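Local atomic coordinates of probable N-glycosylase/DNA lyase (Thermotoga maritima, PDB entry 3N0U), a protein that is probably a DNA glycosylase/lyase of the helix-hairpin-helix clan and has a largely helical fold without strands. Residues L20-R24 / A197-S201; V31-F35 / G203-Y208; D154-L158 / Y184-E188. All blocks are in the same frame, centred on the assembly; numbering follows the deposited sequence.

Contact 1. Residues L20-R24 / A197-S201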
loop_
_atom_site.group_PDB
_atom_site.type_symbol
_atom_site.label_atom_id
_atom_site.label_comp_id
_atom_site.label_asym_id
_atom_site.label_seq_id
_atom_site.Cartn_x
_atom_site.Cartn_y
_atom_site.Cartn_z
ATOM N N LEU A 20 13.985 -11.128 11.279
ATOM C CA LEU A 20 13.986 -10.676 9.902
ATOM C C LEU A 20 15.247 -11.148 9.193
ATOM O O LEU A 20 15.191 -11.536 8.028
ATOM C CB LEU A 20 13.881 -9.159 9.811
ATOM C CG LEU A 20 12.513 -8.558 10.123
ATOM C CD1 LEU A 20 12.657 -7.082 10.451
ATOM C CD2 LEU A 20 11.546 -8.760 8.948
ATOM N N GLU A 21 16.384 -11.114 9.867
ATOM C CA GLU A 21 17.599 -11.606 9.247
ATOM C C GLU A 21 17.515 -13.087 8.921
ATOM O O GLU A 21 18.074 -13.517 7.933
ATOM C CB GLU A 21 18.829 -11.329 10.099
ATOM C CG GLU A 21 19.118 -9.843 10.329
ATOM C CD GLU A 21 19.626 -9.081 9.123
ATOM O OE1 GLU A 21 19.552 -9.595 7.994
ATOM O OE2 GLU A 21 20.090 -7.927 9.311
ATOM N N ARG A 22 16.790 -13.861 9.731
ATOM C CA ARG A 22 16.681 -15.286 9.465
ATOM C C ARG A 22 15.836 -15.603 8.235
ATOM O O ARG A 22 16.030 -16.654 7.613
ATOM C CB ARG A 22 16.089 -16.029 10.659
ATOM C CG ARG A 22 16.949 -16.054 11.906
ATOM C CD ARG A 22 16.235 -16.842 13.002
ATOM N NE ARG A 22 16.879 -16.684 14.301
ATOM C CZ ARG A 22 16.394 -15.954 15.307
ATOM N NH1 ARG A 22 15.233 -15.319 15.186
ATOM N NH2 ARG A 22 17.069 -15.875 16.448
ATOM N N ILE A 23 14.907 -14.717 7.878
ATOM C CA ILE A 23 14.091 -14.956 6.681
ATOM C C ILE A 23 14.587 -14.186 5.481
ATOM O O ILE A 23 14.059 -14.343 4.386
ATOM C CB ILE A 23 12.565 -14.691 6.891
ATOM C CG1 ILE A 23 12.259 -13.280 7.376
ATOM C CG2 ILE A 23 11.979 -15.710 7.882
ATOM C CD1 ILE A 23 12.378 -12.192 6.337
ATOM N N ARG A 24 15.609 -13.362 5.670
ATOM C CA ARG A 24 16.012 -12.436 4.620
ATOM C C ARG A 24 16.420 -13.130 3.333
ATOM O O ARG A 24 15.981 -12.755 2.250
ATOM C CB ARG A 24 17.146 -11.554 5.116
ATOM C CG ARG A 24 17.455 -10.396 4.197
ATOM C CD ARG A 24 18.622 -9.587 4.783
ATOM N NE ARG A 24 18.692 -8.251 4.198
ATOM C CZ ARG A 24 19.086 -7.170 4.847
ATOM N NH1 ARG A 24 19.084 -6.015 4.211
ATOM N NH2 ARG A 24 19.506 -7.239 6.120
ATOM N N ALA A 197 18.503 0.284 9.903
ATOM C CA ALA A 197 19.312 -0.651 10.697
ATOM C C ALA A 197 19.432 -2.008 10.008
ATOM O O ALA A 197 20.452 -2.681 10.104
ATOM C CB ALA A 197 18.729 -0.824 12.092
ATOM N N PHE A 198 18.377 -2.393 9.307
ATOM C CA PHE A 198 18.337 -3.651 8.578
ATOM C C PHE A 198 19.061 -3.525 7.229
ATOM O O PHE A 198 19.467 -4.517 6.647
ATOM C CB PHE A 198 16.856 -4.010 8.385
ATOM C CG PHE A 198 16.593 -5.377 7.818
ATOM C CD1 PHE A 198 16.831 -6.503 8.569
ATOM C CD2 PHE A 198 16.029 -5.519 6.571
ATOM C CE1 PHE A 198 16.556 -7.779 8.056
ATOM C CE2 PHE A 198 15.747 -6.772 6.049
ATOM C CZ PHE A 198 15.991 -7.906 6.801
ATOM N N GLY A 199 19.203 -2.307 6.721
ATOM C CA GLY A 199 19.803 -2.106 5.411
ATOM C C GLY A 199 18.838 -2.189 4.234
ATOM O O GLY A 199 19.235 -2.583 3.142
ATOM N N GLU A 200 17.572 -1.829 4.441
ATOM C CA GLU A 200 16.600 -1.757 3.339
ATOM C C GLU A 200 15.834 -0.449 3.359
ATOM O O GLU A 200 15.652 0.169 4.406
ATOM C CB GLU A 200 15.574 -2.902 3.405
ATOM C CG GLU A 200 16.141 -4.301 3.251
ATOM C CD GLU A 200 16.668 -4.603 1.850
ATOM O OE1 GLU A 200 16.122 -4.064 0.869
ATOM O OE2 GLU A 200 17.635 -5.403 1.736
ATOM N N SER A 201 15.376 -0.032 2.188
ATOM C CA SER A 201 14.468 1.095 2.083
ATOM C C SER A 201 13.138 0.760 2.752
ATOM O O SER A 201 12.749 -0.397 2.818
ATOM C CB SER A 201 14.205 1.408 0.614
ATOM O OG SER A 201 13.460 0.347 0.023
HETATM O O HOH W 1 17.943 -8.164 1.447
#
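A Schellman motif ends helix 181-198, with Gly199 as its C-prime residue at positive phi. The last turn of that helix is met by Arg24 of helix 13-44. The Arg24 guanidinium lies flat on the Phe198 ring, centres 3.8 Å apart and planes at 8°, a stacked cation-pi pair. Around its rim every N-H finds an acceptor. The carbonyl Phe198 O takes two bonds, from Arg24 NH1 at 2.9 Å and Arg24 NH2 at 2.8 Å. Arg24 NH1 also forms a salt bridge with Glu200 OE2 at 2.9 Å. Arg24 NH2 forms another with Glu21 OE1 at 3.0 Å, one helical turn back. Two acids thus share one arginine in a salt-bridge network. Leu20 CB touches Phe198 CE1 at 3.5 Å, and Phe205 of helix 202-214 meets the Phe198 ring too. Ser201 is the N-cap of helix 202-214; its OG hydrogen-bonds Glu153 and, weakly, Lys204 N. The remaining donor, Arg24 NE, reaches water 1 at 2.9 Å, which donates to Glu200 OE2 at 2.8 Å.

Contact 2. Residues V31-F35 / G203-Y208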
loop_
_atom_site.group_PDB
_atom_site.type_symbol
_atom_site.label_atom_id
_atom_site.label_comp_id
_atom_site.label_asym_id
_atom_site.label_seq_id
_atom_site.Cartn_x
_atom_site.Cartn_y
_atom_site.Cartn_z
ATOM N N VAL A 31 10.856 -10.522 -2.739
ATOM C CA VAL A 31 10.808 -9.079 -2.554
ATOM C C VAL A 31 11.337 -8.367 -3.798
ATOM O O VAL A 31 10.719 -7.424 -4.282
ATOM C CB VAL A 31 11.604 -8.676 -1.303
ATOM C CG1 VAL A 31 11.728 -7.163 -1.179
ATOM C CG2 VAL A 31 10.949 -9.254 -0.055
ATOM N N GLU A 32 12.466 -8.831 -4.325
ATOM C CA GLU A 32 13.069 -8.156 -5.464
ATOM C C GLU A 32 12.203 -8.310 -6.701
ATOM O O GLU A 32 12.036 -7.374 -7.459
ATOM C CB GLU A 32 14.488 -8.666 -5.724
ATOM C CG GLU A 32 15.472 -8.267 -4.648
ATOM C CD GLU A 32 15.757 -6.777 -4.657
ATOM O OE1 GLU A 32 15.947 -6.218 -5.772
ATOM O OE2 GLU A 32 15.780 -6.161 -3.567
ATOM N N GLN A 33 11.619 -9.477 -6.901
ATOM C CA GLN A 33 10.779 -9.679 -8.076
ATOM C C GLN A 33 9.525 -8.829 -7.971
ATOM O O GLN A 33 9.076 -8.232 -8.956
ATOM C CB GLN A 33 10.428 -11.154 -8.235
ATOM C CG GLN A 33 11.581 -11.938 -8.846
ATOM C CD GLN A 33 11.599 -13.396 -8.430
ATOM O OE1 GLN A 33 10.548 -14.022 -8.268
ATOM N NE2 GLN A 33 12.798 -13.942 -8.241
ATOM N N ARG A 34 8.983 -8.706 -6.764
ATOM C CA ARG A 34 7.768 -7.921 -6.597
ATOM C C ARG A 34 8.081 -6.443 -6.841
ATOM O O ARG A 34 7.324 -5.741 -7.515
ATOM C CB ARG A 34 7.180 -8.150 -5.210
ATOM C CG ARG A 34 5.852 -7.470 -4.982
ATOM C CD ARG A 34 4.772 -8.042 -5.878
ATOM N NE ARG A 34 4.340 -9.380 -5.465
ATOM C CZ ARG A 34 4.583 -10.498 -6.136
ATOM N NH1 ARG A 34 5.270 -10.478 -7.275
ATOM N NH2 ARG A 34 4.129 -11.648 -5.659
ATOM N N PHE A 35 9.217 -5.987 -6.326
ATOM C CA PHE A 35 9.607 -4.607 -6.559
ATOM C C PHE A 35 9.871 -4.285 -8.014
ATOM O O PHE A 35 9.619 -3.156 -8.453
ATOM C CB PHE A 35 10.770 -4.161 -5.673
ATOM C CG PHE A 35 10.394 -3.007 -4.840
ATOM C CD1 PHE A 35 9.768 -3.208 -3.633
ATOM C CD2 PHE A 35 10.525 -1.720 -5.326
ATOM C CE1 PHE A 35 9.344 -2.147 -2.876
ATOM C CE2 PHE A 35 10.089 -0.641 -4.577
ATOM C CZ PHE A 35 9.507 -0.864 -3.341
ATOM N N GLY A 203 10.196 0.980 1.603
ATOM C CA GLY A 203 9.264 0.337 0.696
ATOM C C GLY A 203 9.511 -1.160 0.579
ATOM O O GLY A 203 8.562 -1.964 0.511
ATOM N N LYS A 204 10.783 -1.558 0.540
ATOM C CA LYS A 204 11.124 -2.987 0.514
ATOM C C LYS A 204 11.026 -3.615 1.899
ATOM O O LYS A 204 10.630 -4.776 2.041
ATOM C CB LYS A 204 12.541 -3.184 -0.038
ATOM C CG LYS A 204 12.611 -3.000 -1.523
ATOM C CD LYS A 204 13.961 -3.297 -2.103
ATOM C CE LYS A 204 13.947 -3.022 -3.596
ATOM N NZ LYS A 204 15.293 -3.241 -4.207
ATOM N N PHE A 205 11.409 -2.860 2.914
ATOM C CA PHE A 205 11.361 -3.350 4.289
ATOM C C PHE A 205 9.952 -3.821 4.611
ATOM O O PHE A 205 9.772 -4.849 5.255
ATOM C CB PHE A 205 11.789 -2.245 5.263
ATOM C CG PHE A 205 11.978 -2.714 6.666
ATOM C CD1 PHE A 205 12.919 -3.680 6.963
ATOM C CD2 PHE A 205 11.219 -2.190 7.696
ATOM C CE1 PHE A 205 13.099 -4.119 8.261
ATOM C CE2 PHE A 205 11.410 -2.624 9.008
ATOM C CZ PHE A 205 12.356 -3.585 9.278
ATOM N N ASP A 206 8.957 -3.074 4.154
ATOM C CA ASP A 206 7.555 -3.465 4.362
ATOM C C ASP A 206 7.291 -4.899 3.905
ATOM O O ASP A 206 6.550 -5.646 4.556
ATOM C CB ASP A 206 6.622 -2.534 3.587
ATOM C CG ASP A 206 5.177 -2.935 3.703
ATOM O OD1 ASP A 206 4.547 -2.612 4.740
ATOM O OD2 ASP A 206 4.668 -3.552 2.752
ATOM N N LEU A 207 7.865 -5.282 2.768
ATOM C CA LEU A 207 7.638 -6.635 2.251
ATOM C C LEU A 207 8.326 -7.693 3.093
ATOM O O LEU A 207 7.795 -8.782 3.258
ATOM C CB LEU A 207 8.058 -6.750 0.800
ATOM C CG LEU A 207 7.267 -5.845 -0.138
ATOM C CD1 LEU A 207 7.793 -6.046 -1.543
ATOM C CD2 LEU A 207 5.767 -6.150 -0.071
ATOM N N TYR A 208 9.493 -7.377 3.640
ATOM C CA TYR A 208 10.128 -8.306 4.567
ATOM C C TYR A 208 9.259 -8.462 5.824
ATOM O O TYR A 208 9.089 -9.570 6.321
ATOM C CB TYR A 208 11.553 -7.850 4.912
ATOM C CG TYR A 208 12.538 -8.047 3.787
ATOM C CD1 TYR A 208 13.110 -9.282 3.546
ATOM C CD2 TYR A 208 12.918 -6.987 2.976
ATOM C CE1 TYR A 208 14.025 -9.460 2.519
ATOM C CE2 TYR A 208 13.821 -7.159 1.942
ATOM C CZ TYR A 208 14.376 -8.399 1.733
ATOM O OH TYR A 208 15.259 -8.607 0.716
HETATM O O HOH W 2 15.590 -6.523 -0.879
#
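Val31 is the main bump on the 31-35 side. It points at helix 202-214 and fills a hollow formed by Lys204, Leu207 and Tyr208. Val31 CG2 sits 3.9 Å from Leu207 CB and covers the Tyr208 ring face, 3.9 Å from its centroid and 8° off the normal, a CH-pi contact. Val31 CG1 lies 3.8 Å from Tyr208 CE2. One turn on, Phe35 fills the next hollow. Gly203 leaves room: Phe35 CE1 lies 3.5 Å from Gly203 O, and a Gly203 CB would be 3.2 Å from Phe35 CZ. This is how the long N-terminal helix 13-44 packs on the C-terminal helix 202-214. The short axes run 10.2 Å apart at 131°, nearer antiparallel than parallel. Leu207 CD1 meets the edge of the Phe35 ring, 4.0 Å from Phe35 CD1, while Lys204 CG covers one face, 3.9 Å from the centroid. The extended Lys204 chain then carries NZ to Glu32 OE2 at 3.0 Å, a salt bridge. Water 2 joins Glu32 OE2 (2.7 Å) to Tyr208 OH (2.6 Å).

Contact 3. Residues D154-L158 / Y184-E188; sequences DLAIL and YLYVE
Segment 154-158 is a loop after helix 140-148, the second helix of what is consistent with the helix-hairpin-helix motif; it is extended from Leu155 onward. The sodium ion is bound by Val132 of helix 124-134 and by Ala135 and Ile138 of the turn into helix 140-148. The segment is bonded to one face of helix 181-198. Phi/psi is -116/142° at Leu155, -90/150° at Ala156, -110/99° at Ile157 and -90/75° at Leu158. The closest CA pair is Ala156 with Glu188, 5.7 Å apart. Leu158, Glu188 and Tyr184 bury the most surface. Tyr184 and Glu188 lie one turn apart, joined by Glu188 N to Tyr184 O at 2.9 Å. Leu158 is m,t; its CD1 sits over one face of the Tyr184 ring, 3.7 Å from the centroid and 10° off the normal, a CH-pi contact. Leu158 CD1 also touches Val187 CG1 at 3.6 Å. Trp179 packs edge-to-face with Tyr184. Glu188 is t,t with chi3 near 69°, so that OE2 accepts a hydrogen bond from Ala156 N at 2.9 Å and also forms a salt bridge with Arg128 of helix 124-134. The CA-to-CB bond of Ile157 points away; its side chain touches helix 140-148. Tyr184 has chi1 t and chi2 near -84°, which brings its hydroxyl against the extended backbone. There Tyr184 OH donates to Ala156 O at 2.7 Å and accepts from Leu158 N at 3.0 Å.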
loop_
_atom_site.group_PDB
_atom_site.type_symbol
_atom_site.label_atom_id
_atom_site.label_comp_id
_atom_site.label_asym_id
_atom_site.label_seq_id
_atom_site.Cartn_x
_atom_site.Cartn_y
_atom_site.Cartn_z
ATOM N N ASP A 154 10.595 5.380 -0.434
ATOM C CA ASP A 154 10.810 6.298 0.678
ATOM C C ASP A 154 9.780 6.210 1.806
ATOM O O ASP A 154 10.013 6.767 2.887
ATOM C CB ASP A 154 10.787 7.741 0.141
ATOM C CG ASP A 154 11.645 7.925 -1.113
ATOM O OD1 ASP A 154 11.320 7.343 -2.183
ATOM O OD2 ASP A 154 12.628 8.684 -1.032
ATOM N N LEU A 155 8.656 5.531 1.560
ATOM C CA LEU A 155 7.475 5.638 2.438
ATOM C C LEU A 155 7.126 4.325 3.121
ATOM O O LEU A 155 7.263 3.270 2.528
ATOM C CB LEU A 155 6.254 6.102 1.633
ATOM C CG LEU A 155 6.437 7.390 0.811
ATOM C CD1 LEU A 155 5.100 7.742 0.127
ATOM C CD2 LEU A 155 6.958 8.550 1.689
ATOM N N ALA A 156 6.701 4.407 4.381
ATOM C CA ALA A 156 6.155 3.259 5.095
ATOM C C ALA A 156 4.660 3.138 4.910
ATOM O O ALA A 156 3.948 4.144 4.758
ATOM C CB ALA A 156 6.445 3.381 6.573
ATOM N N ILE A 157 4.184 1.897 4.960
ATOM C CA ILE A 157 2.759 1.599 4.915
ATOM C C ILE A 157 2.355 1.106 6.300
ATOM O O ILE A 157 2.529 -0.065 6.644
ATOM C CB ILE A 157 2.439 0.529 3.850
ATOM C CG1 ILE A 157 2.998 0.956 2.489
ATOM C CG2 ILE A 157 0.954 0.313 3.762
ATOM C CD1 ILE A 157 3.086 -0.217 1.488
ATOM N N LEU A 158 1.791 2.010 7.088
ATOM C CA LEU A 158 1.498 1.722 8.483
ATOM C C LEU A 158 0.106 1.133 8.644
ATOM O O LEU A 158 -0.822 1.798 9.105
ATOM C CB LEU A 158 1.676 2.992 9.327
ATOM C CG LEU A 158 3.081 3.597 9.255
ATOM C CD1 LEU A 158 3.170 4.926 10.031
ATOM C CD2 LEU A 158 4.147 2.599 9.772
ATOM N N TYR A 184 1.510 10.416 11.390
ATOM C CA TYR A 184 1.935 9.396 10.448
ATOM C C TYR A 184 3.423 9.580 10.159
ATOM O O TYR A 184 4.162 8.611 10.120
ATOM C CB TYR A 184 1.116 9.447 9.150
ATOM C CG TYR A 184 1.274 8.194 8.292
ATOM C CD1 TYR A 184 2.330 8.053 7.420
ATOM C CD2 TYR A 184 0.360 7.171 8.375
ATOM C CE1 TYR A 184 2.473 6.906 6.656
ATOM C CE2 TYR A 184 0.483 6.028 7.614
ATOM C CZ TYR A 184 1.537 5.904 6.749
ATOM O OH TYR A 184 1.671 4.762 5.994
ATOM N N LEU A 185 3.862 10.821 9.954
ATOM C CA LEU A 185 5.269 11.084 9.652
ATOM C C LEU A 185 6.150 10.653 10.811
ATOM O O LEU A 185 7.266 10.164 10.605
ATOM C CB LEU A 185 5.505 12.569 9.363
ATOM C CG LEU A 185 4.991 13.093 8.019
ATOM C CD1 LEU A 185 5.159 14.609 7.906
ATOM C CD2 LEU A 185 5.695 12.406 6.891
ATOM N N TYR A 186 5.648 10.848 12.026
ATOM C CA TYR A 186 6.393 10.488 13.230
ATOM C C TYR A 186 6.583 8.979 13.362
ATOM O O TYR A 186 7.698 8.507 13.569
ATOM C CB TYR A 186 5.680 11.046 14.456
ATOM C CG TYR A 186 6.329 10.698 15.753
ATOM C CD1 TYR A 186 7.393 11.444 16.230
ATOM C CD2 TYR A 186 5.869 9.644 16.516
ATOM C CE1 TYR A 186 7.995 11.138 17.429
ATOM C CE2 TYR A 186 6.461 9.328 17.719
ATOM C CZ TYR A 186 7.521 10.076 18.172
ATOM O OH TYR A 186 8.107 9.753 19.372
ATOM N N VAL A 187 5.509 8.211 13.226
ATOM C CA VAL A 187 5.623 6.763 13.344
ATOM C C VAL A 187 6.396 6.199 12.140
ATOM O O VAL A 187 7.174 5.269 12.268
ATOM C CB VAL A 187 4.236 6.111 13.486
ATOM C CG1 VAL A 187 4.334 4.588 13.473
ATOM C CG2 VAL A 187 3.601 6.575 14.785
ATOM N N GLU A 188 6.198 6.797 10.972
ATOM C CA GLU A 188 6.942 6.392 9.792
ATOM C C GLU A 188 8.447 6.574 9.998
ATOM O O GLU A 188 9.240 5.726 9.580
ATOM C CB GLU A 188 6.465 7.182 8.581
ATOM C CG GLU A 188 7.324 7.039 7.327
ATOM C CD GLU A 188 6.714 7.797 6.155
ATOM O OE1 GLU A 188 6.700 9.059 6.180
ATOM O OE2 GLU A 188 6.213 7.127 5.211
#

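From the N terminus, helix 13-44 gives the first partner of two contacts, 20-24 and then 31-35. The chain next runs through the helices that lead to 154-158. Contact 3 closes the shortest loop when helix 181-198 brings 184-188 back to this segment. The end of the same helix reaches 20-24 and closes contact 1. Helix 202-214 follows at once, and 203-208 closes contact 2. Contact 3 is nested in both larger loops, while contacts 1 and 2 cross. These two touch through Phe198 and Phe205, and Leu20 also packs on Phe205. Contact 2 meets contact 3 where Asp206 packs near Ile157. Together they tie the N-terminal helix to the last two helices and to the 154-158 loop.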